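Local coordinates for chromosomal replication initiator protein DNAA (Helicobacter pylori, PDB 2WP0), which probably binds the chromosomal replication origin in its ATP form to start DNA replication, and interacts through its N-terminal domain I with the regulator HobA, at residues D43-A49 against V83-V89; I7-I11 against Q32-N36. Residue numbers count along the deposited sequence, not the author numbering.

Contact 1 of 2, residues D43-A49 against V83-V89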
loop_
_atom_site.group_PDB
_atom_site.type_symbol
_atom_site.label_atom_id
_atom_site.label_comp_id
_atom_site.label_asym_id
_atom_site.label_seq_id
_atom_site.Cartn_x
_atom_site.Cartn_y
_atom_site.Cartn_z
ATOM N N ASP D 43 22.027 37.263 25.478
ATOM C CA ASP D 43 21.388 36.032 25.928
ATOM C C ASP D 43 20.921 35.215 24.712
ATOM O O ASP D 43 20.465 34.080 24.861
ATOM C CB ASP D 43 20.223 36.332 26.893
ATOM C CG ASP D 43 19.012 36.959 26.196
ATOM O OD1 ASP D 43 18.581 36.425 25.143
ATOM O OD2 ASP D 43 18.461 37.960 26.711
ATOM N N ILE D 44 21.024 35.817 23.522
ATOM C CA ILE D 44 20.794 35.113 22.262
ATOM C C ILE D 44 21.859 35.449 21.237
ATOM O O ILE D 44 22.413 36.548 21.238
ATOM C CB ILE D 44 19.463 35.486 21.571
ATOM C CG1 ILE D 44 18.291 35.534 22.531
ATOM C CG2 ILE D 44 19.131 34.486 20.462
ATOM C CD1 ILE D 44 17.003 35.785 21.805
ATOM N N ALA D 45 22.114 34.496 20.345
ATOM C CA ALA D 45 22.874 34.747 19.120
ATOM C C ALA D 45 21.975 34.539 17.896
ATOM O O ALA D 45 21.238 33.558 17.808
ATOM C CB ALA D 45 24.108 33.848 19.045
ATOM N N PHE D 46 22.026 35.481 16.966
ATOM C CA PHE D 46 21.264 35.357 15.738
ATOM C C PHE D 46 22.187 35.058 14.565
ATOM O O PHE D 46 23.227 35.694 14.402
ATOM C CB PHE D 46 20.453 36.630 15.470
ATOM C CG PHE D 46 19.173 36.704 16.243
ATOM C CD1 PHE D 46 18.021 36.106 15.762
ATOM C CD2 PHE D 46 19.119 37.366 17.455
ATOM C CE1 PHE D 46 16.837 36.169 16.481
ATOM C CE2 PHE D 46 17.936 37.432 18.175
ATOM C CZ PHE D 46 16.796 36.833 17.689
ATOM N N PHE D 47 21.808 34.069 13.764
ATOM C CA PHE D 47 22.507 33.763 12.529
ATOM C C PHE D 47 21.529 33.796 11.369
ATOM O O PHE D 47 20.322 33.581 11.540
ATOM C CB PHE D 47 23.170 32.384 12.583
ATOM C CG PHE D 47 23.962 32.161 13.815
ATOM C CD1 PHE D 47 23.396 31.534 14.907
ATOM C CD2 PHE D 47 25.258 32.616 13.907
ATOM C CE1 PHE D 47 24.121 31.345 16.074
ATOM C CE2 PHE D 47 25.988 32.436 15.069
ATOM C CZ PHE D 47 25.418 31.794 16.155
ATOM N N TYR D 48 22.069 34.065 10.190
ATOM C CA TYR D 48 21.315 33.959 8.965
ATOM C C TYR D 48 21.720 32.690 8.227
ATOM O O TYR D 48 22.880 32.295 8.233
ATOM C CB TYR D 48 21.560 35.178 8.084
ATOM C CG TYR D 48 20.779 36.401 8.495
ATOM C CD1 TYR D 48 19.392 36.358 8.623
ATOM C CD2 TYR D 48 21.421 37.611 8.733
ATOM C CE1 TYR D 48 18.660 37.487 8.985
ATOM C CE2 TYR D 48 20.702 38.751 9.094
ATOM C CZ TYR D 48 19.319 38.681 9.218
ATOM O OH TYR D 48 18.608 39.811 9.569
ATOM N N ALA D 49 20.742 32.034 7.625
ATOM C CA ALA D 49 20.995 30.982 6.658
ATOM C C ALA D 49 20.378 31.432 5.340
ATOM O O ALA D 49 19.348 32.106 5.320
ATOM C CB ALA D 49 20.397 29.671 7.123
ATOM N N VAL D 83 23.315 31.092 26.700
ATOM C CA VAL D 83 22.916 31.739 25.433
ATOM C C VAL D 83 22.081 30.898 24.455
ATOM O O VAL D 83 22.427 29.761 24.133
ATOM C CB VAL D 83 24.144 32.322 24.685
ATOM C CG1 VAL D 83 24.850 31.247 23.898
ATOM C CG2 VAL D 83 23.714 33.458 23.765
ATOM N N ASP D 84 20.977 31.488 24.000
ATOM C CA ASP D 84 20.035 30.860 23.071
ATOM C C ASP D 84 20.501 31.142 21.640
ATOM O O ASP D 84 21.122 32.174 21.375
ATOM C CB ASP D 84 18.625 31.437 23.319
ATOM C CG ASP D 84 17.519 30.717 22.540
ATOM O OD1 ASP D 84 17.725 29.570 22.080
ATOM O OD2 ASP D 84 16.420 31.312 22.402
ATOM N N VAL D 85 20.229 30.228 20.714
ATOM C CA VAL D 85 20.549 30.482 19.315
ATOM C C VAL D 85 19.277 30.570 18.482
ATOM O O VAL D 85 18.338 29.781 18.666
ATOM C CB VAL D 85 21.492 29.423 18.719
ATOM C CG1 VAL D 85 22.807 29.389 19.476
ATOM C CG2 VAL D 85 20.833 28.065 18.740
ATOM N N ARG D 86 19.246 31.551 17.586
ATOM C CA ARG D 86 18.137 31.717 16.668
ATOM C C ARG D 86 18.707 31.951 15.289
ATOM O O ARG D 86 19.353 32.962 15.049
ATOM C CB ARG D 86 17.275 32.908 17.072
ATOM C CG ARG D 86 16.064 33.132 16.159
ATOM C CD ARG D 86 14.797 32.520 16.781
ATOM N NE ARG D 86 14.564 32.987 18.141
ATOM C CZ ARG D 86 13.645 32.494 18.975
ATOM N NH1 ARG D 86 12.847 31.505 18.583
ATOM N NH2 ARG D 86 13.524 32.985 20.216
ATOM N N ILE D 87 18.490 31.004 14.387
ATOM C CA ILE D 87 18.888 31.201 12.997
ATOM C C ILE D 87 17.687 31.506 12.085
ATOM O O ILE D 87 16.575 31.022 12.326
ATOM C CB ILE D 87 19.715 30.028 12.466
ATOM C CG1 ILE D 87 19.273 29.694 11.050
ATOM C CG2 ILE D 87 19.591 28.823 13.371
ATOM C CD1 ILE D 87 20.322 28.996 10.275
ATOM N N GLU D 88 17.915 32.326 11.062
ATOM C CA GLU D 88 16.840 32.804 10.204
ATOM C C GLU D 88 17.245 32.793 8.746
ATOM O O GLU D 88 18.386 32.504 8.426
ATOM C CB GLU D 88 16.487 34.234 10.576
ATOM C CG GLU D 88 15.679 34.394 11.842
ATOM C CD GLU D 88 15.647 35.843 12.312
ATOM O OE1 GLU D 88 16.736 36.420 12.525
ATOM O OE2 GLU D 88 14.544 36.415 12.461
ATOM N N VAL D 89 16.304 33.124 7.862
ATOM C CA VAL D 89 16.615 33.342 6.442
ATOM C C VAL D 89 16.940 34.828 6.206
ATOM O O VAL D 89 16.582 35.681 7.023
ATOM C CB VAL D 89 15.463 32.860 5.502
ATOM C CG1 VAL D 89 15.938 32.772 4.056
ATOM C CG2 VAL D 89 14.941 31.512 5.948
#
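Six backbone hydrogen bonds join the two strands. Asp84 N donates to Asp43 O (2.8 Å), Ala45 N to Asp84 O (2.7 Å) and Arg86 N to Ala45 O (2.8 Å). Phe47 N then reaches Arg86 O (3.0 Å), Glu88 N reaches Phe47 O (2.8 Å) and Ala49 N reaches Glu88 O (2.5 Å). Each of Asp84, Arg86 and Glu88 thus bonds to the residues before and after its partner, the pattern of a parallel ladder. The strands are the two ends of a beta-alpha-beta unit of domain I, with helix 52-71 as the crossover. That helix packs on the face bearing Val85 and Ile87. On this face Phe47 CB meets Ile87 CB at 4.2 Å, Phe47 CE1 meets Val85 CG1 at 4.1 Å, and Ala49 CB presses on Ile87 CD1 at 3.2 Å. The other face carries Ile44, Phe46 and Tyr48 beside Asp84, Arg86 and Glu88. There Phe46 CE1 touches Arg86 CG at 3.2 Å, and Tyr48 CD1 lies 4.1 Å from Glu88 CB.

Contact 2 of 2, residues I7-I11 against Q32-N36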
loop_
_atom_site.group_PDB
_atom_site.type_symbol
_atom_site.label_atom_id
_atom_site.label_comp_id
_atom_site.label_asym_id
_atom_site.label_seq_id
_atom_site.Cartn_x
_atom_site.Cartn_y
_atom_site.Cartn_z
ATOM N N ILE D 7 33.736 37.968 14.862
ATOM C CA ILE D 7 33.002 36.982 15.637
ATOM C C ILE D 7 32.463 35.900 14.715
ATOM O O ILE D 7 32.573 34.712 15.019
ATOM C CB ILE D 7 31.812 37.616 16.350
ATOM C CG1 ILE D 7 32.261 38.823 17.164
ATOM C CG2 ILE D 7 31.127 36.599 17.226
ATOM C CD1 ILE D 7 31.129 39.508 17.895
ATOM N N GLU D 8 31.866 36.317 13.599
ATOM C CA GLU D 8 31.359 35.367 12.614
ATOM C C GLU D 8 32.435 34.326 12.404
ATOM O O GLU D 8 32.372 33.210 12.935
ATOM C CB GLU D 8 31.049 36.060 11.278
ATOM C CG GLU D 8 30.638 35.112 10.146
ATOM C CD GLU D 8 29.738 35.792 9.150
ATOM O OE1 GLU D 8 29.463 35.210 8.083
ATOM O OE2 GLU D 8 29.304 36.922 9.436
ATOM N N LYS D 9 33.430 34.724 11.624
ATOM C CA LYS D 9 34.600 33.914 11.381
ATOM C C LYS D 9 34.859 32.930 12.516
ATOM O O LYS D 9 35.154 31.758 12.269
ATOM C CB LYS D 9 35.814 34.822 11.202
ATOM C CG LYS D 9 36.687 34.432 10.040
ATOM C CD LYS D 9 35.971 34.727 8.742
ATOM C CE LYS D 9 36.491 33.860 7.621
ATOM N NZ LYS D 9 35.818 34.233 6.347
ATOM N N GLU D 10 34.763 33.385 13.763
ATOM C CA GLU D 10 35.327 32.547 14.809
ATOM C C GLU D 10 34.375 31.595 15.529
ATOM O O GLU D 10 34.786 30.520 15.962
ATOM C CB GLU D 10 36.174 33.364 15.770
ATOM C CG GLU D 10 37.231 34.228 15.066
ATOM C CD GLU D 10 37.910 33.527 13.878
ATOM O OE1 GLU D 10 39.155 33.509 13.829
ATOM O OE2 GLU D 10 37.208 33.022 12.980
ATOM N N ILE D 11 33.117 31.992 15.666
ATOM C CA ILE D 11 32.060 31.047 15.988
ATOM C C ILE D 11 32.230 29.768 15.145
ATOM O O ILE D 11 32.185 28.655 15.685
ATOM C CB ILE D 11 30.659 31.676 15.750
ATOM C CG1 ILE D 11 30.555 33.033 16.444
ATOM C CG2 ILE D 11 29.551 30.755 16.230
ATOM C CD1 ILE D 11 29.161 33.556 16.557
ATOM N N GLN D 32 27.671 27.969 5.754
ATOM C CA GLN D 32 26.660 28.816 5.117
ATOM C C GLN D 32 25.916 29.729 6.084
ATOM O O GLN D 32 25.091 30.554 5.676
ATOM C CB GLN D 32 25.629 27.934 4.432
ATOM C CG GLN D 32 26.190 26.962 3.408
ATOM C CD GLN D 32 25.114 26.493 2.452
ATOM O OE1 GLN D 32 24.474 27.301 1.769
ATOM N NE2 GLN D 32 24.897 25.189 2.403
ATOM N N LEU D 33 26.206 29.541 7.367
ATOM C CA LEU D 33 25.597 30.273 8.465
ATOM C C LEU D 33 26.271 31.638 8.597
ATOM O O LEU D 33 27.480 31.765 8.375
ATOM C CB LEU D 33 25.837 29.465 9.736
ATOM C CG LEU D 33 24.735 29.286 10.755
ATOM C CD1 LEU D 33 23.432 29.492 10.055
ATOM C CD2 LEU D 33 24.852 27.888 11.323
ATOM N N LYS D 34 25.530 32.674 8.953
ATOM C CA LYS D 34 26.239 33.913 9.194
ATOM C C LYS D 34 25.648 34.796 10.257
ATOM O O LYS D 34 24.433 34.863 10.425
ATOM C CB LYS D 34 26.493 34.674 7.906
ATOM C CG LYS D 34 25.279 35.171 7.204
ATOM C CD LYS D 34 25.680 35.401 5.779
ATOM C CE LYS D 34 27.174 35.674 5.734
ATOM N NZ LYS D 34 27.785 35.154 4.489
ATOM N N TYR D 35 26.546 35.481 10.960
ATOM C CA TYR D 35 26.222 36.116 12.225
ATOM C C TYR D 35 25.473 37.432 12.089
ATOM O O TYR D 35 25.632 38.166 11.106
ATOM C CB TYR D 35 27.487 36.310 13.059
ATOM C CG TYR D 35 27.211 36.670 14.503
ATOM C CD1 TYR D 35 26.273 35.959 15.249
ATOM C CD2 TYR D 35 27.889 37.712 15.119
ATOM C CE1 TYR D 35 26.020 36.274 16.563
ATOM C CE2 TYR D 35 27.642 38.035 16.429
ATOM C CZ TYR D 35 26.709 37.315 17.148
ATOM O OH TYR D 35 26.466 37.650 18.461
ATOM N N ASN D 36 24.680 37.718 13.118
ATOM C CA ASN D 36 23.725 38.814 13.122
ATOM C C ASN D 36 23.876 39.669 14.386
ATOM O O ASN D 36 23.115 39.498 15.335
ATOM C CB ASN D 36 22.319 38.217 13.061
ATOM C CG ASN D 36 21.303 39.156 12.469
ATOM O OD1 ASN D 36 20.232 38.724 12.042
ATOM N ND2 ASN D 36 21.617 40.443 12.440
#
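This is a helix-to-strand contact near the N terminus of domain I. One side of helix 6-16 rests on the short strand 34-35, which lies at an edge of the sheet within this chain. The interface is small, burying 252 Å² in all, and most of it involves Tyr35 and Glu8. The side chain of Tyr35 leaves the strand toward the helix and meets two isoleucines. Ile11 CD1 sits over one face of the ring, 4.2 Å from the centroid of Tyr35 and 17° off its normal, which makes a CH-pi contact. Ile7 CG2 touches Tyr35 CE2 at 3.9 Å. Ile7 and Ile11 are four residues apart, about one helical turn, and the backbone bond from Ile11 N to Ile7 O (2.8 Å) spans that turn. Both side chains therefore point the same way, and the tyrosine can touch both.

The motif is a helix packed on a sheet, on the face where Ile11 also reaches Phe47 of strand 44-49. Met77 adds a further contact to Tyr35. Glu8 adds the polar part of the contact. Its CB is 4.0 Å from Tyr35 CB, and its extended side chain (chi1 and chi2 both t) reaches across to the strand at Lys34 and Tyr35. Tyr35 N gives a weak hydrogen bond to Glu8 OE2 (3.5 Å), and Glu8 OE1 lies 4.0 Å from Lys34 NZ, a long salt bridge. At the start of the segment, Gln32 does not reach helix 6-16. Its NE2 donates a hydrogen bond to Leu174 O of the neighbouring HobA chain, so one end of the segment belongs to the HobA interface.

From the N terminus, helix 6-16 comes first. The chain passes through helix 23-30 and returns as strand 34-35, where contact 2 closes a helical loop. It then runs on into strand 44-49, antiparallel to 34-35. Helix 52-71 follows, and contact 1 closes the second loop when strand 84-89 arrives. The two contacts are in series: neither nests in nor crosses the other. Their centres are 10 Å apart, and strand 44-49 lies between strands 34-35 and 84-89. Tyr48 N is 2.5 Å from Lys34 O, a probable hydrogen bond, and Ile87 CD1 packs on Leu33 CD1 at 3.2 Å. Together they tie the N-terminal helix to the beta-alpha-beta unit through one three-stranded mixed sheet.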